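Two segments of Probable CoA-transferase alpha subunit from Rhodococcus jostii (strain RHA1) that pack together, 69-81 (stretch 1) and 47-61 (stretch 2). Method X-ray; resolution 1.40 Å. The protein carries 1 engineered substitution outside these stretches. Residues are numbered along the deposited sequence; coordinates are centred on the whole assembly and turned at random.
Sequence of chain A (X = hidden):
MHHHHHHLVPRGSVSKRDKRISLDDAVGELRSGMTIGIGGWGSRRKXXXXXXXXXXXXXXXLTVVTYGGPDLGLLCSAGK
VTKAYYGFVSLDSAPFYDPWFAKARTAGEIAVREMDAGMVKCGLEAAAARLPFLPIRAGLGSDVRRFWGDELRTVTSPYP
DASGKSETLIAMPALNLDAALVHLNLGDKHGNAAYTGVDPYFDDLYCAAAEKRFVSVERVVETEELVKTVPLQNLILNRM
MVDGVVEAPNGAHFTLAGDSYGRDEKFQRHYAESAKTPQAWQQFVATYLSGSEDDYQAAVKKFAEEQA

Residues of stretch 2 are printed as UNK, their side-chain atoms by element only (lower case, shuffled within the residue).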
ATOM      1  N   GLY A  69      -0.494   7.150  22.059  1.00 14.91           N
ATOM      2  CA  GLY A  69       0.575   7.727  22.841  1.00 15.60           C
ATOM      3  C   GLY A  69       0.009   8.757  23.799  1.00 14.23           C
ATOM      4  O   GLY A  69      -1.087   8.589  24.343  1.00 15.67           O
ATOM      5  N   PRO A  70       0.737   9.857  24.014  1.00 14.11           N
ATOM      6  CA  PRO A  70       0.249  10.894  24.940  1.00 16.12           C
ATOM      7  C   PRO A  70      -0.967  11.646  24.426  1.00 14.97           C
ATOM      8  O   PRO A  70      -1.604  12.363  25.214  1.00 18.20           O
ATOM      9  CB  PRO A  70       1.457  11.821  25.099  1.00 17.50           C
ATOM     10  CG  PRO A  70       2.219  11.659  23.786  1.00 16.59           C
ATOM     11  CD  PRO A  70       2.047  10.197  23.428  1.00 17.22           C
ATOM     12  N   ASP A  71      -1.283  11.534  23.133  1.00 16.33           N
ATOM     13  CA  ASP A  71      -2.555  12.037  22.627  1.00 16.00           C
ATOM     14  C   ASP A  71      -3.719  11.379  23.354  1.00 18.00           C
ATOM     15  O   ASP A  71      -4.612  12.059  23.885  1.00 18.12           O
ATOM     16  CB  ASP A  71      -2.657  11.792  21.111  1.00 15.13           C
ATOM     17  CG  ASP A  71      -2.492  10.319  20.706  1.00 16.61           C
ATOM     18  OD1 ASP A  71      -1.672   9.588  21.304  1.00 17.74           O
ATOM     19  OD2 ASP A  71      -3.204   9.898  19.765  1.00 17.32           O
ATOM     20  N   LEU A  72      -3.713  10.049  23.401  1.00 16.95           N
ATOM     21  CA  LEU A  72      -4.771   9.321  24.087  1.00 16.41           C
ATOM     22  C   LEU A  72      -4.717   9.563  25.589  1.00 18.98           C
ATOM     23  O   LEU A  72      -5.762   9.690  26.235  1.00 17.94           O
ATOM     24  CB  LEU A  72      -4.654   7.829  23.758  1.00 17.06           C
ATOM     25  CG  LEU A  72      -5.770   6.925  24.274  1.00 17.42           C
ATOM     26  CD1 LEU A  72      -7.132   7.413  23.794  1.00 20.42           C
ATOM     27  CD2 LEU A  72      -5.526   5.486  23.835  1.00 20.63           C
ATOM     28  N   GLY A  73      -3.512   9.649  26.159  1.00 15.88           N
ATOM     29  CA  GLY A  73      -3.397   9.961  27.575  1.00 17.55           C
ATOM     30  C   GLY A  73      -4.036  11.287  27.933  1.00 20.06           C
ATOM     31  O   GLY A  73      -4.816  11.381  28.887  1.00 18.37           O
ATOM     32  N   LEU A  74      -3.726  12.337  27.167  1.00 17.66           N
ATOM     33  CA  LEU A  74      -4.317  13.638  27.468  1.00 16.99           C
ATOM     34  C   LEU A  74      -5.836  13.600  27.337  1.00 17.07           C
ATOM     35  O   LEU A  74      -6.555  14.145  28.180  1.00 16.81           O
ATOM     36  CB  LEU A  74      -3.715  14.719  26.571  1.00 18.33           C
ATOM     37  CG  LEU A  74      -2.319  15.217  26.950  1.00 18.38           C
ATOM     38  CD1 LEU A  74      -1.795  16.156  25.869  1.00 21.92           C
ATOM     39  CD2 LEU A  74      -2.309  15.909  28.323  1.00 19.80           C
ATOM     40  N   LEU A  75      -6.353  12.940  26.295  1.00 16.24           N
ATOM     41  CA  LEU A  75      -7.802  12.840  26.163  1.00 15.75           C
ATOM     42  C   LEU A  75      -8.417  12.095  27.346  1.00 17.67           C
ATOM     43  O   LEU A  75      -9.484  12.475  27.846  1.00 18.55           O
ATOM     44  CB  LEU A  75      -8.155  12.165  24.834  1.00 16.04           C
ATOM     45  CG  LEU A  75      -7.819  13.015  23.606  1.00 16.75           C
ATOM     46  CD1 LEU A  75      -8.006  12.189  22.338  1.00 19.61           C
ATOM     47  CD2 LEU A  75      -8.664  14.280  23.546  1.00 19.65           C
ATOM     48  N   CYS A  76      -7.740  11.049  27.829  1.00 17.93           N
ATOM     49  CA  CYS A  76      -8.239  10.323  28.994  1.00 19.14           C
ATOM     50  C   CYS A  76      -8.193  11.184  30.244  1.00 19.59           C
ATOM     51  O   CYS A  76      -9.080  11.083  31.102  1.00 20.46           O
ATOM     52  CB  CYS A  76      -7.432   9.044  29.202  1.00 18.18           C
ATOM     53  SG  CYS A  76      -7.807   7.733  28.019  1.00 19.16           S
ATOM     54  N   SER A  77      -7.163  12.026  30.375  1.00 19.22           N
ATOM     55  CA  SER A  77      -7.083  12.899  31.540  1.00 19.75           C
ATOM     56  C   SER A  77      -8.280  13.834  31.641  1.00 22.79           C
ATOM     57  O   SER A  77      -8.613  14.282  32.744  1.00 22.95           O
ATOM     58  CB  SER A  77      -5.780  13.710  31.547  1.00 24.68           C
ATOM     59  OG  SER A  77      -5.834  14.832  30.673  1.00 21.55           O
ATOM     60  N   ALA A  78      -8.942  14.125  30.524  1.00 19.93           N
ATOM     61  CA  ALA A  78     -10.100  15.007  30.517  1.00 20.60           C
ATOM     62  C   ALA A  78     -11.407  14.244  30.384  1.00 19.15           C
ATOM     63  O   ALA A  78     -12.459  14.867  30.181  1.00 21.11           O
ATOM     64  CB  ALA A  78      -9.961  16.046  29.400  1.00 24.85           C
ATOM     65  N   GLY A  79     -11.365  12.918  30.511  1.00 20.18           N
ATOM     66  CA  GLY A  79     -12.563  12.107  30.432  1.00 19.02           C
ATOM     67  C   GLY A  79     -13.265  12.168  29.095  1.00 21.00           C
ATOM     68  O   GLY A  79     -14.494  12.021  29.038  1.00 22.06           O
ATOM     69  N   LYS A  80     -12.524  12.396  28.015  1.00 21.77           N
ATOM     70  CA  LYS A  80     -13.138  12.621  26.715  1.00 24.30           C
ATOM     71  C   LYS A  80     -13.313  11.354  25.894  1.00 24.59           C
ATOM     72  O   LYS A  80     -13.895  11.428  24.807  1.00 20.18           O
ATOM     73  CB  LYS A  80     -12.352  13.671  25.920  1.00 25.94           C
ATOM     74  CG  LYS A  80     -12.577  15.091  26.449  1.00 28.59           C
ATOM     75  CD  LYS A  80     -11.683  16.077  25.744  1.00 35.74           C
ATOM     76  CE  LYS A  80     -11.878  17.474  26.279  1.00 29.53           C
ATOM     77  NZ  LYS A  80     -13.210  18.043  25.935  1.00 24.33           N
ATOM     78  N   VAL A  81     -12.858  10.202  26.384  1.00 19.75           N
ATOM     79  CA  VAL A  81     -12.837   8.960  25.613  1.00 17.51           C
ATOM     80  C   VAL A  81     -13.867   8.001  26.188  1.00 21.37           C
ATOM     81  O   VAL A  81     -13.852   7.697  27.389  1.00 24.29           O
ATOM     82  CB  VAL A  81     -11.442   8.324  25.613  1.00 17.04           C
ATOM     83  CG1 VAL A  81     -11.437   7.050  24.767  1.00 18.98           C
ATOM     84  CG2 VAL A  81     -10.415   9.320  25.104  1.00 19.85           C
ATOM     85  N   UNK A  47      -0.577  15.017  16.568  1.00 12.96           N
ATOM     86  CA  UNK A  47      -1.132  16.388  16.462  1.00 14.50           C
ATOM     87  C   UNK A  47      -1.485  16.935  17.841  1.00 15.21           C
ATOM     88  O   UNK A  47      -2.654  17.117  18.215  1.00 15.43           O
ATOM     89  c   UNK A  47      -2.825  14.799  15.942  1.00 12.81           C
ATOM     90  c   UNK A  47      -1.554  13.994  16.151  1.00 14.79           C
ATOM     91  c   UNK A  47      -2.357  16.173  15.568  1.00 14.35           C
ATOM     92  N   UNK A  48      -0.442  17.192  18.636  1.00 15.06           N
ATOM     93  CA  UNK A  48      -0.630  17.523  20.043  1.00 14.35           C
ATOM     94  C   UNK A  48      -1.282  18.888  20.226  1.00 16.45           C
ATOM     95  O   UNK A  48      -2.059  19.075  21.174  1.00 17.07           O
ATOM     96  c   UNK A  48       1.342  16.080  20.843  1.00 14.79           C
ATOM     97  c   UNK A  48       0.760  15.344  23.428  1.00 21.70           C
ATOM     98  c   UNK A  48       0.704  17.454  20.789  1.00 16.00           C
ATOM     99  s   UNK A  48       0.380  14.856  21.747  1.00 16.78           S
ATOM    100  N   UNK A  49      -0.996  19.847  19.340  1.00 16.10           N
ATOM    101  CA  UNK A  49      -1.696  21.125  19.407  1.00 17.50           C
ATOM    102  C   UNK A  49      -3.191  20.943  19.175  1.00 17.20           C
ATOM    103  O   UNK A  49      -4.012  21.556  19.867  1.00 17.71           O
ATOM    104  c   UNK A  49      -1.082  22.125  18.424  1.00 17.53           C
ATOM    105  N   UNK A  50      -3.571  20.088  18.220  1.00 16.62           N
ATOM    106  CA  UNK A  50      -4.994  19.818  18.019  1.00 16.97           C
ATOM    107  C   UNK A  50      -5.598  19.095  19.220  1.00 16.77           C
ATOM    108  O   UNK A  50      -6.734  19.386  19.622  1.00 17.49           O
ATOM    109  c   UNK A  50      -5.130  19.876  15.431  1.00 15.73           C
ATOM    110  c   UNK A  50      -4.890  18.993  14.191  1.00 16.30           C
ATOM    111  c   UNK A  50      -6.387  20.740  15.243  1.00 17.54           C
ATOM    112  c   UNK A  50      -5.209  19.035  16.720  1.00 15.67           C
ATOM    113  N   UNK A  51      -4.839  18.183  19.837  1.00 16.76           N
ATOM    114  CA  UNK A  51      -5.318  17.504  21.043  1.00 15.60           C
ATOM    115  C   UNK A  51      -5.515  18.496  22.188  1.00 18.51           C
ATOM    116  O   UNK A  51      -6.513  18.430  22.918  1.00 17.18           O
ATOM    117  c   UNK A  51      -4.382  16.343  21.430  1.00 17.21           C
ATOM    118  c   UNK A  51      -4.448  15.242  20.385  1.00 16.72           C
ATOM    119  c   UNK A  51      -4.744  15.797  22.813  1.00 20.60           C
ATOM    120  N   UNK A  52      -4.571  19.424  22.373  1.00 16.80           N
ATOM    121  CA  UNK A  52      -4.752  20.453  23.397  1.00 16.65           C
ATOM    122  C   UNK A  52      -5.974  21.321  23.108  1.00 17.19           C
ATOM    123  O   UNK A  52      -6.676  21.742  24.034  1.00 17.89           O
ATOM    124  n   UNK A  52       1.215  21.228  21.578  1.00 22.02           N
ATOM    125  n   UNK A  52       0.955  19.790  23.361  1.00 18.76           N
ATOM    126  c   UNK A  52       0.603  20.902  22.708  1.00 21.32           C
ATOM    127  c   UNK A  52      -3.483  21.307  23.541  1.00 18.49           C
ATOM    128  c   UNK A  52      -2.333  20.579  24.245  1.00 18.85           C
ATOM    129  n   UNK A  52      -0.362  21.688  23.183  1.00 19.95           N
ATOM    130  c   UNK A  52      -1.091  21.439  24.427  1.00 21.73           C
ATOM    131  N   UNK A  53      -6.254  21.588  21.828  1.00 17.30           N
ATOM    132  CA  UNK A  53      -7.457  22.342  21.488  1.00 18.98           C
ATOM    133  C   UNK A  53      -8.716  21.542  21.814  1.00 16.77           C
ATOM    134  O   UNK A  53      -9.722  22.109  22.262  1.00 17.69           O
ATOM    135  c   UNK A  53      -7.424  22.766  20.016  1.00 19.76           C
ATOM    136  N   UNK A  54      -8.676  20.222  21.608  1.00 18.20           N
ATOM    137  CA  UNK A  54      -9.777  19.372  22.058  1.00 18.36           C
ATOM    138  C   UNK A  54      -9.990  19.484  23.565  1.00 19.56           C
ATOM    139  O   UNK A  54     -11.135  19.562  24.031  1.00 20.94           O
ATOM    140  c   UNK A  54     -10.239  17.411  20.437  1.00 24.44           C
ATOM    141  c   UNK A  54     -11.737  17.411  20.667  1.00 23.63           C
ATOM    142  c   UNK A  54      -9.506  17.919  21.671  1.00 21.93           C
ATOM    143  c   UNK A  54      -9.754  16.009  20.064  1.00 20.27           C
ATOM    144  N   UNK A  55      -8.901  19.482  24.346  1.00 19.00           N
ATOM    145  CA  UNK A  55      -9.014  19.584  25.798  1.00 19.37           C
ATOM    146  C   UNK A  55      -9.658  20.897  26.217  1.00 22.60           C
ATOM    147  O   UNK A  55     -10.417  20.940  27.191  1.00 25.17           O
ATOM    148  c   UNK A  55      -7.637  19.433  26.450  1.00 25.66           C
ATOM    149  c   UNK A  55      -5.953  18.001  27.677  1.00 31.13           C
ATOM    150  c   UNK A  55      -7.541  16.951  26.046  1.00 26.70           C
ATOM    151  c   UNK A  55      -7.351  18.056  27.066  1.00 31.06           C
ATOM    152  N   UNK A  56      -9.351  21.983  25.507  1.00 19.76           N
ATOM    153  CA  UNK A  56      -9.947  23.275  25.828  1.00 20.87           C
ATOM    154  C   UNK A  56     -11.436  23.294  25.521  1.00 20.03           C
ATOM    155  O   UNK A  56     -12.182  24.054  26.148  1.00 21.08           O
ATOM    156  n   UNK A  56      -7.319  26.019  23.426  1.00 24.47           N
ATOM    157  c   UNK A  56      -7.347  25.989  24.881  1.00 27.57           C
ATOM    158  c   UNK A  56      -7.830  24.665  25.449  1.00 28.99           C
ATOM    159  n   UNK A  56      -5.204  25.118  23.277  1.00 24.21           N
ATOM    160  n   UNK A  56      -6.343  25.676  21.368  1.00 26.78           N
ATOM    161  c   UNK A  56      -9.252  24.378  25.028  1.00 26.68           C
ATOM    162  c   UNK A  56      -6.291  25.601  22.688  1.00 23.37           C
ATOM    163  N   UNK A  57     -11.879  22.485  24.558  1.00 20.02           N
ATOM    164  CA  UNK A  57     -13.259  22.453  24.101  1.00 19.75           C
ATOM    165  C   UNK A  57     -14.113  21.587  25.023  1.00 22.77           C
ATOM    166  O   UNK A  57     -13.618  20.924  25.938  1.00 21.67           O
ATOM    167  c   UNK A  57     -13.342  21.887  22.681  1.00 18.98           C
ATOM    168  o   UNK A  57     -13.309  20.460  22.668  1.00 19.18           O
ATOM    169  N   UNK A  58     -15.418  21.587  24.756  1.00 20.64           N
ATOM    170  CA  UNK A  58     -16.353  20.703  25.441  1.00 22.79           C
ATOM    171  C   UNK A  58     -16.651  19.430  24.663  1.00 24.31           C
ATOM    172  O   UNK A  58     -17.564  18.689  25.041  1.00 26.11           O
ATOM    173  c   UNK A  58     -18.449  21.866  24.571  1.00 34.36           C
ATOM    174  o   UNK A  58     -19.559  22.406  24.762  1.00 49.99           O
ATOM    175  c   UNK A  58     -17.650  21.440  25.793  1.00 27.32           C
ATOM    176  o   UNK A  58     -17.982  21.674  23.428  1.00 37.94           O
ATOM    177  N   UNK A  59     -15.920  19.168  23.580  1.00 21.64           N
ATOM    178  CA  UNK A  59     -16.144  17.962  22.790  1.00 20.77           C
ATOM    179  C   UNK A  59     -15.695  16.753  23.597  1.00 19.83           C
ATOM    180  O   UNK A  59     -14.547  16.684  24.053  1.00 26.66           O
ATOM    181  c   UNK A  59     -15.386  18.053  21.459  1.00 18.70           C
ATOM    182  c   UNK A  59     -15.967  19.164  20.596  1.00 23.13           C
ATOM    183  c   UNK A  59     -15.450  16.712  20.726  1.00 20.12           C
ATOM    184  N   UNK A  60     -16.589  15.780  23.757  1.00 21.08           N
ATOM    185  CA  UNK A  60     -16.308  14.638  24.616  1.00 22.26           C
ATOM    186  C   UNK A  60     -17.043  13.423  24.058  1.00 23.90           C
ATOM    187  O   UNK A  60     -17.538  13.450  22.929  1.00 21.08           O
ATOM    188  c   UNK A  60     -16.680  14.984  26.064  1.00 25.35           C
ATOM    189  c   UNK A  60     -18.192  15.102  26.219  1.00 23.86           C
ATOM    190  o   UNK A  60     -16.173  13.974  26.946  1.00 26.92           O
ATOM    191  N   UNK A  61     -17.101  12.348  24.852  1.00 18.87           N
ATOM    192  CA  UNK A  61     -17.765  11.106  24.450  1.00 19.56           C
ATOM    193  C   UNK A  61     -17.222  10.594  23.114  1.00 19.18           C
ATOM    194  O   UNK A  61     -17.970  10.165  22.234  1.00 20.78           O
ATOM    195  c   UNK A  61     -19.289  11.278  24.425  1.00 21.86           C
ATOM    196  o   UNK A  61     -19.602   8.912  24.642  1.00 29.03           O
ATOM    197  o   UNK A  61     -21.058  10.029  23.436  1.00 35.94           O
ATOM    198  c   UNK A  61     -20.032   9.976  24.147  1.00 27.67           C
TER
HETATM  199  O   HOH W   1     -14.932  15.282  29.172  1.00 25.22           O
HETATM  200  O   HOH W   2     -16.476  10.981  27.491  1.00 30.63           O

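Position 47 has three side-chain carbons that close a ring onto the backbone N, so it is Pro-47. It sits at the N-cap, right before the helix, and its O accepts the first helical bond, from N of position 51.

Position 48 carries an unbranched chain of two carbons, a sulfur and a last carbon, which only methionine supplies. The CA-to-CB bond points sideways, but the end of the chain, m at all three chi angles, comes nearer stretch 1, and the terminal carbon of Met-48, CE, lies 3.6 Å from Leu-74 CD1 and 4.0 Å from Pro-70 CB.

Position 49 has one carbon, and Ala-49 is out of reach of stretch 1. Position 50 has four carbons; the fork at the second carbon makes it Leu-50, also out of reach of stretch 1.

Position 51 has one carbon bearing two more, a beta-branched Val-51 whose CA-to-CB bond points toward stretch 1. Its CA is 6.3 Å from Asp-71 CA, which sets the register, and CG2 of Val-51 lies 4.0 Å from Asp-71 CB. CG1 of Val-51 reaches Leu-74 CB at 4.0 Å and Leu-75 CG at 4.2 Å.

Position 52 shows three carbons, a nitrogen, then a carbon with two more nitrogens: Arg-52, pointing away and hydrogen-bonded elsewhere in the structure. Position 53, a single carbon, is Ala-53, out of reach.

Position 54 has four carbons forked at the second and points toward stretch 1. It is Leu-54, and its CD1 lies 4.0 Å from Leu-75 CD2. Position 55 repeats the four-carbon fork, but starts sideways and brings its end nearer. Leu-55 packs its CD1 3.8 Å from Leu-75 CD2, its CD2 4.1 Å from Leu-74 CB and its CG 4.0 Å from Ala-78 CB.

Position 56 again shows three carbons, a nitrogen, then a carbon carrying two more nitrogens; Arg-56 points away.

Position 57 has one carbon and one oxygen. Ser-57, the first residue to leave helical phi/psi, donates from OG to Leu-54 O (2.7 Å) and accepts at OG from N of position 59 (3.1 Å), tying the turn to the helix end.

Position 58 has two carbons, the second with two oxygens: Asp-58, exposed and pointing away. Position 59, one carbon bearing two, is Val-59, whose useful group here is its backbone O.

Position 60 has a carbon bearing one oxygen and one carbon, hence Thr-60. Two waters link its OG1 to stretch 1, donating to Ala-78 O and Gly-79 O at 2.7 Å each.

Position 61, two carbons ending in two oxygens, is exposed and points away; the count fits Asp-61.

The contact reads as two rules. Helices running nearly parallel (7°, axes 9.8 Å apart) share an apolar seam, with Met-48, Val-51, Leu-54 and Leu-55 set against Pro-70, Leu-74 and Leu-75 of the helix and Ala-78 just after it. Beyond it, Lys-80 extends along the end of the other helix, and its NZ donates to Ser-57 O (2.9 Å) and Val-59 O (2.7 Å), so two backbone carbonyls after the helix receive the ammonium of the buried Lys-80.

Stretch 2, residues 47-61: PMALVRALLRSDVTD
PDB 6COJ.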